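Local structure of probable hydrolase (Pseudomonas aeruginosa, 3OM8) at residues G103-V106 / G107-L110; S191-A194 / V195-T198; R201-L204 / A205-E208; T222-S225 / H226-I230. The protein is probably a hydrolase of the alpha/beta fold and may act as a 3-oxoadipate enol-lactonase. All coordinates share one frame; numbering follows the deposited sequence.

Contact 1: residues G103-V106 / G107-L110; sequences GGIV and GQWL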
loop_
_atom_site.group_PDB
_atom_site.type_symbol
_atom_site.label_atom_id
_atom_site.label_comp_id
_atom_site.label_asym_id
_atom_site.label_seq_id
_atom_site.Cartn_x
_atom_site.Cartn_y
_atom_site.Cartn_z
ATOM N N GLY B 103 -5.320 18.403 8.638
ATOM C CA GLY B 103 -4.189 18.269 9.546
ATOM C C GLY B 103 -2.951 17.731 8.831
ATOM O O GLY B 103 -1.817 18.096 9.152
ATOM N N GLY B 104 -3.168 16.862 7.852
ATOM C CA GLY B 104 -2.068 16.276 7.095
ATOM C C GLY B 104 -1.398 17.292 6.183
ATOM O O GLY B 104 -0.186 17.215 5.932
ATOM N N ILE B 105 -2.195 18.246 5.692
ATOM C CA ILE B 105 -1.684 19.320 4.845
ATOM C C ILE B 105 -0.847 20.270 5.703
ATOM O O ILE B 105 0.241 20.704 5.304
ATOM C CB ILE B 105 -2.813 20.098 4.128
ATOM C CG1 ILE B 105 -3.747 19.154 3.360
ATOM C CG2 ILE B 105 -2.226 21.112 3.159
ATOM C CD1 ILE B 105 -4.838 19.910 2.537
ATOM N N VAL B 106 -1.352 20.580 6.893
ATOM C CA VAL B 106 -0.557 21.314 7.864
ATOM C C VAL B 106 0.763 20.585 8.126
ATOM O O VAL B 106 1.826 21.202 8.207
ATOM C CB VAL B 106 -1.327 21.528 9.177
ATOM C CG1 VAL B 106 -0.451 22.248 10.195
ATOM C CG2 VAL B 106 -2.601 22.336 8.914
ATOM N N GLY B 107 0.691 19.262 8.242
ATOM C CA GLY B 107 1.880 18.451 8.433
ATOM C C GLY B 107 2.912 18.655 7.341
ATOM O O GLY B 107 4.087 18.900 7.620
ATOM N N GLN B 108 2.483 18.547 6.088
ATOM C CA GLN B 108 3.407 18.712 4.974
ATOM C C GLN B 108 4.038 20.103 4.995
ATOM O O GLN B 108 5.234 20.248 4.718
ATOM C CB GLN B 108 2.693 18.473 3.648
ATOM C CG GLN B 108 2.173 17.057 3.471
ATOM C CD GLN B 108 1.103 16.979 2.412
ATOM O OE1 GLN B 108 1.384 17.101 1.224
ATOM N NE2 GLN B 108 -0.142 16.791 2.839
ATOM N N TRP B 109 3.233 21.113 5.341
ATOM C CA TRP B 109 3.710 22.490 5.448
ATOM C C TRP B 109 4.778 22.645 6.529
ATOM O O TRP B 109 5.817 23.262 6.299
ATOM C CB TRP B 109 2.551 23.465 5.721
ATOM C CG TRP B 109 2.956 24.909 5.609
ATOM C CD1 TRP B 109 2.874 25.692 4.498
ATOM C CD2 TRP B 109 3.526 25.734 6.640
ATOM N NE1 TRP B 109 3.348 26.953 4.770
ATOM C CE2 TRP B 109 3.754 27.004 6.077
ATOM C CE3 TRP B 109 3.862 25.523 7.980
ATOM C CZ2 TRP B 109 4.300 28.062 6.810
ATOM C CZ3 TRP B 109 4.407 26.572 8.705
ATOM C CH2 TRP B 109 4.621 27.824 8.120
ATOM N N LEU B 110 4.520 22.094 7.712
ATOM C CA LEU B 110 5.503 22.164 8.784
ATOM C C LEU B 110 6.822 21.507 8.358
ATOM O O LEU B 110 7.903 22.017 8.651
ATOM C CB LEU B 110 4.964 21.522 10.059
ATOM C CG LEU B 110 3.782 22.259 10.675
ATOM C CD1 LEU B 110 3.034 21.381 11.669
ATOM C CD2 LEU B 110 4.263 23.542 11.332
#

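Contact 2: residues S191-A194 / V195-T198; sequences SFAA and VRDT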
loop_
_atom_site.group_PDB
_atom_site.type_symbol
_atom_site.label_atom_id
_atom_site.label_comp_id
_atom_site.label_asym_id
_atom_site.label_seq_id
_atom_site.Cartn_x
_atom_site.Cartn_y
_atom_site.Cartn_z
ATOM N N SER B 191 -11.084 27.427 6.059
ATOM C CA SER B 191 -10.287 26.221 5.864
ATOM C C SER B 191 -10.303 25.765 4.402
ATOM O O SER B 191 -9.258 25.416 3.863
ATOM C CB SER B 191 -10.748 25.108 6.809
ATOM O OG SER B 191 -10.547 25.485 8.165
ATOM N N PHE B 192 -11.479 25.793 3.766
ATOM C CA PHE B 192 -11.605 25.555 2.323
ATOM C C PHE B 192 -10.653 26.424 1.501
ATOM O O PHE B 192 -10.185 26.012 0.445
ATOM C CB PHE B 192 -13.024 25.855 1.820
ATOM C CG PHE B 192 -14.070 24.893 2.297
ATOM C CD1 PHE B 192 -13.763 23.572 2.546
ATOM C CD2 PHE B 192 -15.377 25.313 2.473
ATOM C CE1 PHE B 192 -14.740 22.688 2.973
ATOM C CE2 PHE B 192 -16.356 24.434 2.898
ATOM C CZ PHE B 192 -16.042 23.119 3.146
ATOM N N ALA B 193 -10.404 27.645 1.954
ATOM C CA ALA B 193 -9.531 28.542 1.204
ATOM C C ALA B 193 -8.064 28.124 1.329
ATOM O O ALA B 193 -7.318 28.169 0.356
ATOM C CB ALA B 193 -9.731 29.996 1.643
ATOM N N ALA B 194 -7.659 27.729 2.531
ATOM C CA ALA B 194 -6.321 27.188 2.746
ATOM C C ALA B 194 -6.114 26.017 1.793
ATOM O O ALA B 194 -5.120 25.959 1.079
ATOM C CB ALA B 194 -6.142 26.735 4.194
ATOM N N VAL B 195 -7.078 25.104 1.775
ATOM C CA VAL B 195 -7.040 23.941 0.893
ATOM C C VAL B 195 -6.990 24.350 -0.576
ATOM O O VAL B 195 -6.165 23.859 -1.345
ATOM C CB VAL B 195 -8.277 23.053 1.094
ATOM C CG1 VAL B 195 -8.283 21.946 0.079
ATOM C CG2 VAL B 195 -8.307 22.498 2.498
ATOM N N ARG B 196 -7.883 25.253 -0.958
ATOM C CA ARG B 196 -7.958 25.742 -2.332
ATOM C C ARG B 196 -6.607 26.195 -2.875
ATOM O O ARG B 196 -6.246 25.865 -4.001
ATOM C CB ARG B 196 -8.972 26.891 -2.428
ATOM C CG ARG B 196 -9.114 27.497 -3.811
ATOM C CD ARG B 196 -9.733 28.900 -3.721
ATOM N NE ARG B 196 -8.920 29.757 -2.863
ATOM C CZ ARG B 196 -9.375 30.783 -2.153
ATOM N NH1 ARG B 196 -10.662 31.120 -2.184
ATOM N NH2 ARG B 196 -8.532 31.473 -1.401
ATOM N N ASP B 197 -5.859 26.944 -2.070
ATOM C CA ASP B 197 -4.612 27.549 -2.533
ATOM C C ASP B 197 -3.427 26.598 -2.502
ATOM O O ASP B 197 -2.308 26.974 -2.837
ATOM C CB ASP B 197 -4.284 28.785 -1.695
ATOM C CG ASP B 197 -5.329 29.883 -1.839
ATOM O OD1 ASP B 197 -6.083 29.873 -2.845
ATOM O OD2 ASP B 197 -5.388 30.761 -0.945
ATOM N N THR B 198 -3.668 25.358 -2.103
ATOM C CA THR B 198 -2.573 24.436 -1.846
ATOM C C THR B 198 -2.203 23.529 -3.016
ATOM O O THR B 198 -3.038 22.773 -3.515
ATOM C CB THR B 198 -2.893 23.553 -0.640
ATOM O OG1 THR B 198 -2.942 24.367 0.536
ATOM C CG2 THR B 198 -1.827 22.475 -0.477
#

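Contact 3: residues R201-L204 / A205-E208; sequences RAQL and ARIE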
loop_
_atom_site.group_PDB
_atom_site.type_symbol
_atom_site.label_atom_id
_atom_site.label_comp_id
_atom_site.label_asym_id
_atom_site.label_seq_id
_atom_site.Cartn_x
_atom_site.Cartn_y
_atom_site.Cartn_z
ATOM N N ARG B 201 2.762 19.408 -4.419
ATOM C CA ARG B 201 3.331 18.276 -5.167
ATOM C C ARG B 201 4.802 18.459 -5.572
ATOM O O ARG B 201 5.629 17.587 -5.336
ATOM C CB ARG B 201 2.470 17.938 -6.392
ATOM C CG ARG B 201 1.062 17.420 -6.069
ATOM C CD ARG B 201 0.213 17.267 -7.334
ATOM N NE ARG B 201 -0.039 18.559 -7.969
ATOM C CZ ARG B 201 -0.570 18.713 -9.179
ATOM N NH1 ARG B 201 -0.907 17.651 -9.902
ATOM N NH2 ARG B 201 -0.760 19.935 -9.672
ATOM N N ALA B 202 5.129 19.598 -6.165
ATOM C CA ALA B 202 6.478 19.835 -6.670
ATOM C C ALA B 202 7.504 20.101 -5.564
ATOM O O ALA B 202 8.707 20.172 -5.827
ATOM C CB ALA B 202 6.463 20.992 -7.669
ATOM N N GLN B 203 7.028 20.242 -4.332
ATOM C CA GLN B 203 7.887 20.610 -3.216
ATOM C C GLN B 203 8.189 19.427 -2.304
ATOM O O GLN B 203 9.138 19.474 -1.519
ATOM C CB GLN B 203 7.230 21.710 -2.386
ATOM C CG GLN B 203 6.937 22.998 -3.154
ATOM C CD GLN B 203 6.038 23.942 -2.379
ATOM O OE1 GLN B 203 4.918 24.232 -2.799
ATOM N NE2 GLN B 203 6.524 24.424 -1.241
ATOM N N LEU B 204 7.381 18.376 -2.398
ATOM C CA LEU B 204 7.529 17.234 -1.502
ATOM C C LEU B 204 8.960 16.674 -1.482
ATOM O O LEU B 204 9.481 16.330 -0.418
ATOM C CB LEU B 204 6.538 16.132 -1.869
ATOM C CG LEU B 204 5.064 16.509 -1.744
ATOM C CD1 LEU B 204 4.202 15.291 -1.998
ATOM C CD2 LEU B 204 4.781 17.113 -0.370
ATOM N N ALA B 205 9.595 16.608 -2.649
ATOM C CA ALA B 205 10.941 16.033 -2.765
ATOM C C ALA B 205 11.952 16.671 -1.807
ATOM O O ALA B 205 13.028 16.129 -1.592
ATOM C CB ALA B 205 11.443 16.118 -4.206
ATOM N N ARG B 206 11.600 17.814 -1.229
ATOM C CA ARG B 206 12.505 18.528 -0.330
ATOM C C ARG B 206 12.421 18.023 1.101
ATOM O O ARG B 206 13.346 18.215 1.881
ATOM C CB ARG B 206 12.210 20.032 -0.345
ATOM C CG ARG B 206 12.421 20.709 -1.690
ATOM C CD ARG B 206 11.812 22.106 -1.701
ATOM N NE ARG B 206 11.789 22.665 -3.051
ATOM C CZ ARG B 206 11.041 23.700 -3.425
ATOM N NH1 ARG B 206 11.090 24.135 -4.679
ATOM N NH2 ARG B 206 10.239 24.297 -2.550
ATOM N N ILE B 207 11.304 17.396 1.451
ATOM C CA ILE B 207 11.098 16.926 2.815
ATOM C C ILE B 207 12.149 15.883 3.218
ATOM O O ILE B 207 12.414 14.932 2.480
ATOM C CB ILE B 207 9.686 16.355 2.989
ATOM C CG1 ILE B 207 8.663 17.487 2.918
ATOM C CG2 ILE B 207 9.563 15.591 4.306
ATOM C CD1 ILE B 207 7.232 17.032 2.883
ATOM N N GLU B 208 12.749 16.080 4.389
ATOM C CA GLU B 208 13.759 15.164 4.909
ATOM C C GLU B 208 13.422 14.619 6.297
ATOM O O GLU B 208 14.295 14.101 6.990
ATOM C CB GLU B 208 15.152 15.810 4.903
ATOM C CG GLU B 208 15.213 17.249 5.414
ATOM C CD GLU B 208 15.172 17.352 6.934
ATOM O OE1 GLU B 208 16.242 17.280 7.573
ATOM O OE2 GLU B 208 14.068 17.522 7.490
#

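Contact 4: residues T222-S225 / H226-I230; sequences TAAS and HGELI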
loop_
_atom_site.group_PDB
_atom_site.type_symbol
_atom_site.label_atom_id
_atom_site.label_comp_id
_atom_site.label_asym_id
_atom_site.label_seq_id
_atom_site.Cartn_x
_atom_site.Cartn_y
_atom_site.Cartn_z
ATOM N N THR B 222 -9.821 12.482 0.059
ATOM C CA THR B 222 -8.401 12.408 -0.263
ATOM C C THR B 222 -8.106 11.017 -0.828
ATOM O O THR B 222 -7.847 10.072 -0.074
ATOM C CB THR B 222 -7.530 12.667 0.978
ATOM O OG1 THR B 222 -8.074 11.954 2.093
ATOM C CG2 THR B 222 -7.509 14.147 1.322
ATOM N N ALA B 223 -8.166 10.898 -2.152
ATOM C CA ALA B 223 -8.053 9.616 -2.827
ATOM C C ALA B 223 -6.766 8.861 -2.465
ATOM O O ALA B 223 -5.725 9.462 -2.183
ATOM C CB ALA B 223 -8.160 9.812 -4.326
ATOM N N ALA B 224 -6.843 7.537 -2.468
ATOM C CA ALA B 224 -5.664 6.735 -2.181
ATOM C C ALA B 224 -4.477 7.182 -3.038
ATOM O O ALA B 224 -3.376 7.343 -2.529
ATOM C CB ALA B 224 -5.958 5.248 -2.375
ATOM N N SER B 225 -4.702 7.415 -4.328
ATOM C CA SER B 225 -3.610 7.800 -5.220
ATOM C C SER B 225 -2.894 9.069 -4.747
ATOM O O SER B 225 -1.701 9.257 -5.018
ATOM C CB SER B 225 -4.120 7.992 -6.645
ATOM O OG SER B 225 -5.012 9.098 -6.718
ATOM N N HIS B 226 -3.621 9.933 -4.040
ATOM C CA HIS B 226 -3.049 11.167 -3.498
ATOM C C HIS B 226 -1.961 10.868 -2.487
ATOM O O HIS B 226 -0.882 11.461 -2.515
ATOM C CB HIS B 226 -4.123 11.995 -2.802
ATOM C CG HIS B 226 -5.014 12.741 -3.742
ATOM N ND1 HIS B 226 -5.601 12.151 -4.840
ATOM C CD2 HIS B 226 -5.429 14.025 -3.740
ATOM C CE1 HIS B 226 -6.335 13.045 -5.479
ATOM N NE2 HIS B 226 -6.246 14.188 -4.829
ATOM N N GLY B 227 -2.258 9.951 -1.578
ATOM C CA GLY B 227 -1.296 9.598 -0.554
ATOM C C GLY B 227 -0.157 8.755 -1.135
ATOM O O GLY B 227 0.976 8.830 -0.659
ATOM N N GLU B 228 -0.456 7.960 -2.160
ATOM C CA GLU B 228 0.596 7.203 -2.849
ATOM C C GLU B 228 1.566 8.178 -3.490
ATOM O O GLU B 228 2.770 7.953 -3.471
ATOM C CB GLU B 228 0.026 6.270 -3.915
ATOM C CG GLU B 228 -0.890 5.202 -3.360
ATOM C CD GLU B 228 -1.638 4.451 -4.444
ATOM O OE1 GLU B 228 -2.408 3.527 -4.102
ATOM O OE2 GLU B 228 -1.460 4.782 -5.635
ATOM N N LEU B 229 1.032 9.264 -4.047
ATOM C CA LEU B 229 1.871 10.262 -4.693
ATOM C C LEU B 229 2.793 10.911 -3.671
ATOM O O LEU B 229 3.939 11.220 -3.974
ATOM C CB LEU B 229 1.024 11.333 -5.382
ATOM C CG LEU B 229 1.822 12.502 -5.974
ATOM C CD1 LEU B 229 2.791 11.976 -7.032
ATOM C CD2 LEU B 229 0.911 13.602 -6.560
ATOM N N ILE B 230 2.284 11.121 -2.460
ATOM C CA ILE B 230 3.094 11.672 -1.382
ATOM C C ILE B 230 4.213 10.712 -0.966
ATOM O O ILE B 230 5.377 11.107 -0.904
ATOM C CB ILE B 230 2.250 12.007 -0.149
ATOM C CG1 ILE B 230 1.321 13.196 -0.438
ATOM C CG2 ILE B 230 3.154 12.325 1.029
ATOM C CD1 ILE B 230 0.333 13.475 0.667
#

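Contact 1: residues G103-V106 / G107-L110
Gln-108 folds back along helix 102-113 and returns its amide to the carbonyl one turn earlier, where Gly-104 O takes two bonds. CG of Gln-108 stands beside the backbone N (chi1 -64°), which starts the chain back toward Gly-104. The backbone N of Gln-108 lies 3.0 Å from Gly-104 O, while NE2 reaches the same oxygen at 3.1 Å from the opposite face of the carbonyl plane. NE2 stands above that plane, 59° out of it. NE2 also bonds to Ser-127 O. The glycine side is tight: Gly-107 N is bonded to Gly-103 O at 2.9 Å and lies 3.2 Å from Gly-104 O. The apolar flank is held by van der Waals contact alone: Val-106 and Leu-110 run side by side, CG1 of Val-106 3.9 Å from CD1 of Leu-110, both against Phe-97 of strand 95-100. Neither side faces solvent, for every residue here is buried. The helix follows the probable nucleophile elbow, whose GxSxG pattern includes Gly-103, in the beta-alpha-beta unit of strands 95-100 and 118-124. Shared between Gly-104 O and Ser-127 O, the buried amide NH2 ties the helix start to the loop after strand 118-124.

Contact 2: residues S191-A194 / V195-T198
Ala-193 CB lies over one face of the Arg-196 guanidinium, 3.6 Å from NH2 and displaced toward the rim of the flat group. A second close pair closes the helix end, where the hydroxyl of Thr-198 donates to the backbone of the preceding turn, OG1 to Ala-194 O at 2.8 Å. With OG1 beside its own backbone N (chi1 -66°), the hydroxyl is directed back at that carbonyl. Asp-197 N bonds to Ala-193 O at 3.1 Å and weakly to Ala-194 O, so the last carbonyls of helix 185-196 are met by the residues that leave it. Before these, regular helical bonds run from Val-195 N to Ser-191 O, nearly straight at 172°, and from Arg-196 N to Phe-192 O. This is a helix C-terminus in the region inserted between strands 118-124 and 211-216 of the alpha/beta hydrolase fold, the place of the cap in many relatives. A side-on salt bridge to Asp-197 fixes the guanidinium: NE meets OD1 at 2.8 Å from above the carboxylate plane, and NH2 meets OD2 at 3.3 Å on the syn side. A bend at chi3 of Arg-196 (57°) brings the group over Ala-193. Farther out, NH1 forms a salt bridge with Asp-137 of helix 134-145, and Trp-136 and Ile-140 of that helix also touch the arginine. Val-195 packs on Leu-102, beside the probable nucleophile.

Contact 3: residues R201-L204 / A205-E208
Arg-206 runs back over the turn toward Gln-203. CB starts 3.3 Å from Gln-203 O; CG and CD pass the same oxygen, each a little farther off than the last. The chain is extended from CG to NE, with CG beside the backbone N (chi1 -63°), and this carries the guanidinium back over the backbone of Gln-203. At the tip, CZ and NH2 come to the glutamine side chain, where NH2 lies 3.6 Å from Gln-203 CG and 3.9 Å from Gln-203 NE2. The amide and guanidinium planes are inclined by 49°, and Gln-203 CA sits over the rim of one guanidinium face, so the approach is by van der Waals contact with the aliphatic part of the glutamine. On the inner side, Leu-204 and Ile-207 point the same way, CD2 of Leu-204 to CD1 of Ile-207 being 4.1 Å. Their backbones close a type I beta turn, Leu-204 to Ile-207: Ile-207 N bonds to Leu-204 O at 2.8 Å, from above the carbonyl plane. Leu-204 continues onto Gln-108 and Ile-230, and Ile-207 onto Ala-111 and Leu-112, which sets this connection to strand 211-216 against helices 102-113 and 224-233. The turn is therefore amphipathic, its apolar pair applied to the helices while the charged end of Arg-206 lies along its more exposed side.

Contact 4: residues T222-S225 / H226-I230
The backbone enters helix 224-233 through Ala-223 at the N-cap position, where His-226 N meets Ala-223 O at 2.8 Å, with the donor 56° out of the carbonyl plane; the regular helical bonds follow, Glu-228 N to Ala-224 O and Leu-229 N to Ser-225 O. The His-226 ring folds back against Ala-223. Its CB lies 3.1 Å from Ala-223 O, and one face of the ring looks onto the backbone N of Ala-223, which is 3.8 Å above the ring plane and offset toward the rim. With CG beside the backbone N (chi1 -77°), the ring is swung back to the residue before the helix, and it also touches Ser-127 and Leu-130. Glu-228 is extended and lies back along the first turn: its CG packs 3.4 Å from Ala-224 O, and its OE2 comes 3.7 Å from Ser-225 CA. The hydroxyl of Ser-225 is held by a hydrogen bond from outside the chain, to Glu-228 OE1 of the second subunit, and that glutamate also packs on Ala-223 and Ala-224. At the other end of the segment, Thr-222 OG1 bonds to Asp-219 OD2, and Asp-219 is the acid of a probable Ser-His-Asp triad with Ser-101 and His-246. The helix belongs to the beta-alpha-beta unit of strands 211-216 and 238-242. A carboxylate from a neighbouring subunit thus lies against an N-terminal turn, where the helix dipole would probably favour its negative charge.

How the contacts relate
Along the chain the four contacts come in numerical order, none enclosing another. Contact 1 occupies helix 102-113, the crossover from strand 95-100 to strand 118-124 of the central sheet, and lies nearest the chain's centre; the others touch it, their centres about 12 to 14 Å away. Contact 2 meets it through Thr-198 and Ile-105, contact 3 through Leu-204 and Ile-207 on Gln-108, contact 4 through Ile-230 on Gln-108. Contacts 3 and 4 also pack together, whereas contacts 2 and 4, about 18 Å apart between centres, do not touch. The helix after the probable nucleophile is thus met by the end of inserted helix 185-196, by the connection to strand 211-216 and by helix 224-233.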